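Local coordinates for uncharacterized sugar kinase PH1459 (PDB 3EWM), which probably phosphorylates a sugar, perhaps fructose, at the expense of ATP, as a member of the PfkB carbohydrate kinase family, at residues N115-D120 with M145-K150. Sequence-based numbering, arbitrary orientation.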
loop_
_atom_site.group_PDB
_atom_site.type_symbol
_atom_site.label_atom_id
_atom_site.label_comp_id
_atom_site.label_asym_id
_atom_site.label_seq_id
_atom_site.Cartn_x
_atom_site.Cartn_y
_atom_site.Cartn_z
ATOM N N ASN A 115 1.746 -3.257 -24.915
ATOM C CA ASN A 115 0.326 -3.070 -25.215
ATOM C C ASN A 115 -0.301 -1.911 -24.455
ATOM O O ASN A 115 -1.285 -1.359 -24.916
ATOM C CB ASN A 115 -0.455 -4.332 -24.875
ATOM C CG ASN A 115 0.229 -5.561 -25.341
ATOM O OD1 ASN A 115 0.888 -6.252 -24.551
ATOM N ND2 ASN A 115 0.132 -5.835 -26.631
ATOM N N ASP A 116 0.268 -1.559 -23.294
ATOM C CA ASP A 116 -0.270 -0.506 -22.432
ATOM C C ASP A 116 0.118 0.894 -22.895
ATOM O O ASP A 116 -0.367 1.895 -22.359
ATOM C CB ASP A 116 0.185 -0.697 -20.977
ATOM C CG ASP A 116 -0.288 -2.008 -20.378
ATOM O OD1 ASP A 116 -1.409 -2.448 -20.713
ATOM O OD2 ASP A 116 0.467 -2.598 -19.573
ATOM N N ILE A 117 1.000 0.960 -23.882
ATOM C CA ILE A 117 1.538 2.232 -24.333
ATOM C C ILE A 117 0.666 2.803 -25.415
ATOM O O ILE A 117 0.386 2.149 -26.439
ATOM C CB ILE A 117 3.007 2.099 -24.832
ATOM C CG1 ILE A 117 3.893 1.472 -23.734
ATOM C CG2 ILE A 117 3.548 3.464 -25.367
ATOM C CD1 ILE A 117 3.893 2.261 -22.400
ATOM N N ASN A 118 0.226 4.031 -25.175
ATOM C CA ASN A 118 -0.441 4.792 -26.188
ATOM C C ASN A 118 0.637 5.388 -27.084
ATOM O O ASN A 118 1.264 6.400 -26.770
ATOM C CB ASN A 118 -1.325 5.875 -25.562
ATOM C CG ASN A 118 -2.235 6.532 -26.578
ATOM O OD1 ASN A 118 -1.789 6.947 -27.636
ATOM N ND2 ASN A 118 -3.513 6.630 -26.254
ATOM N N TRP A 119 0.843 4.746 -28.215
ATOM C CA TRP A 119 1.912 5.133 -29.119
ATOM C C TRP A 119 1.607 6.424 -29.829
ATOM O O TRP A 119 2.509 7.131 -30.246
ATOM C CB TRP A 119 2.154 4.020 -30.116
ATOM C CG TRP A 119 2.636 2.811 -29.429
ATOM C CD1 TRP A 119 1.939 1.662 -29.205
ATOM C CD2 TRP A 119 3.918 2.628 -28.845
ATOM N NE1 TRP A 119 2.715 0.766 -28.525
ATOM C CE2 TRP A 119 3.939 1.336 -28.287
ATOM C CE3 TRP A 119 5.059 3.432 -28.736
ATOM C CZ2 TRP A 119 5.063 0.823 -27.628
ATOM C CZ3 TRP A 119 6.169 2.925 -28.085
ATOM C CH2 TRP A 119 6.166 1.628 -27.548
ATOM N N ASP A 120 0.330 6.744 -29.949
ATOM C CA ASP A 120 -0.062 8.010 -30.533
ATOM C C ASP A 120 0.416 9.156 -29.663
ATOM O O ASP A 120 0.989 10.120 -30.157
ATOM C CB ASP A 120 -1.568 8.079 -30.694
ATOM C CG ASP A 120 -2.043 7.457 -31.986
ATOM O OD1 ASP A 120 -1.211 6.992 -32.818
ATOM O OD2 ASP A 120 -3.270 7.462 -32.170
HETATM N N MSE A 145 11.957 1.278 -21.390
HETATM C CA MSE A 145 13.216 1.399 -22.137
HETATM C C MSE A 145 12.935 1.299 -23.631
HETATM O O MSE A 145 13.504 2.036 -24.426
HETATM C CB MSE A 145 14.252 0.364 -21.692
HETATM C CG MSE A 145 14.826 0.613 -20.287
HETATM SE SE MSE A 145 15.492 2.453 -20.085
HETATM C CE MSE A 145 16.960 2.347 -21.328
ATOM N N LYS A 146 12.029 0.398 -23.997
ATOM C CA LYS A 146 11.580 0.292 -25.384
ATOM C C LYS A 146 10.890 1.550 -25.896
ATOM O O LYS A 146 11.164 1.986 -26.995
ATOM C CB LYS A 146 10.712 -0.950 -25.569
ATOM C CG LYS A 146 11.570 -2.203 -25.500
ATOM C CD LYS A 146 10.802 -3.464 -25.817
ATOM C CE LYS A 146 11.794 -4.612 -25.938
ATOM N NZ LYS A 146 12.424 -4.925 -24.622
ATOM N N VAL A 147 10.024 2.148 -25.093
ATOM C CA VAL A 147 9.358 3.387 -25.505
ATOM C C VAL A 147 10.386 4.471 -25.842
ATOM O O VAL A 147 10.354 5.085 -26.921
ATOM C CB VAL A 147 8.350 3.867 -24.435
ATOM C CG1 VAL A 147 7.777 5.226 -24.796
ATOM C CG2 VAL A 147 7.223 2.848 -24.257
ATOM N N ILE A 148 11.316 4.670 -24.917
ATOM C CA ILE A 148 12.376 5.656 -25.065
ATOM C C ILE A 148 13.250 5.370 -26.292
ATOM O O ILE A 148 13.492 6.260 -27.086
ATOM C CB ILE A 148 13.234 5.728 -23.774
ATOM C CG1 ILE A 148 12.344 6.008 -22.547
ATOM C CG2 ILE A 148 14.364 6.760 -23.911
ATOM C CD1 ILE A 148 11.386 7.226 -22.674
ATOM N N LYS A 149 13.697 4.127 -26.450
ATOM C CA LYS A 149 14.455 3.749 -27.644
ATOM C C LYS A 149 13.669 3.997 -28.931
ATOM O O LYS A 149 14.228 4.473 -29.915
ATOM C CB LYS A 149 14.926 2.296 -27.547
ATOM C CG LYS A 149 15.906 2.087 -26.398
ATOM C CD LYS A 149 16.410 0.669 -26.285
ATOM C CE LYS A 149 17.426 0.560 -25.116
ATOM N NZ LYS A 149 17.668 -0.805 -24.618
ATOM N N LYS A 150 12.374 3.698 -28.916
ATOM C CA LYS A 150 11.519 3.894 -30.094
ATOM C C LYS A 150 11.460 5.360 -30.522
ATOM O O LYS A 150 11.505 5.664 -31.724
ATOM C CB LYS A 150 10.091 3.411 -29.810
ATOM C CG LYS A 150 9.222 3.344 -31.049
ATOM C CD LYS A 150 7.854 3.911 -30.783
ATOM C CE LYS A 150 7.694 5.336 -31.252
ATOM N NZ LYS A 150 7.435 5.377 -32.725
#
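Ile117 and Val147 meet tip to tip, CG1 of the isoleucine 3.6 Å from CG2 of the valine. With CG2 anti to the carbonyl carbon and beside the backbone N, Val147 sets this one methyl against two partners, the second being Trp119, whose CH2 lies 3.7 Å from Val147 CG2. Ile117 CG2 of the same segment covers one face of the indole, 3.4 Å above the plane and over its centre. Farther along the benzo ring, the aliphatic part of Lys150 passes obliquely, its CD 3.3 Å from Trp119 CZ3. Lys150 sends CG opposite its main-chain nitrogen (chi1 -169°) and bends at the three later torsions, which lays CD against the benzo ring, and NZ ends in a salt bridge with Glu123. Replacing Trp119 by an alanine is likely to leave Val147 CG2, Ile117 CG2 and the Lys150 methylenes without their shared aromatic partner. The packing, away from the ATP-binding residues, joins the loop entering helix 119-124, N-capped by Asn118, to helix 140-151, the beta-alpha-beta crossover between parallel strands 127-131 and 156-160 of the nine-stranded sheet, which rests through Ile148 on strand 127-131 and through Met145, a selenomethionine, on helix 172-185.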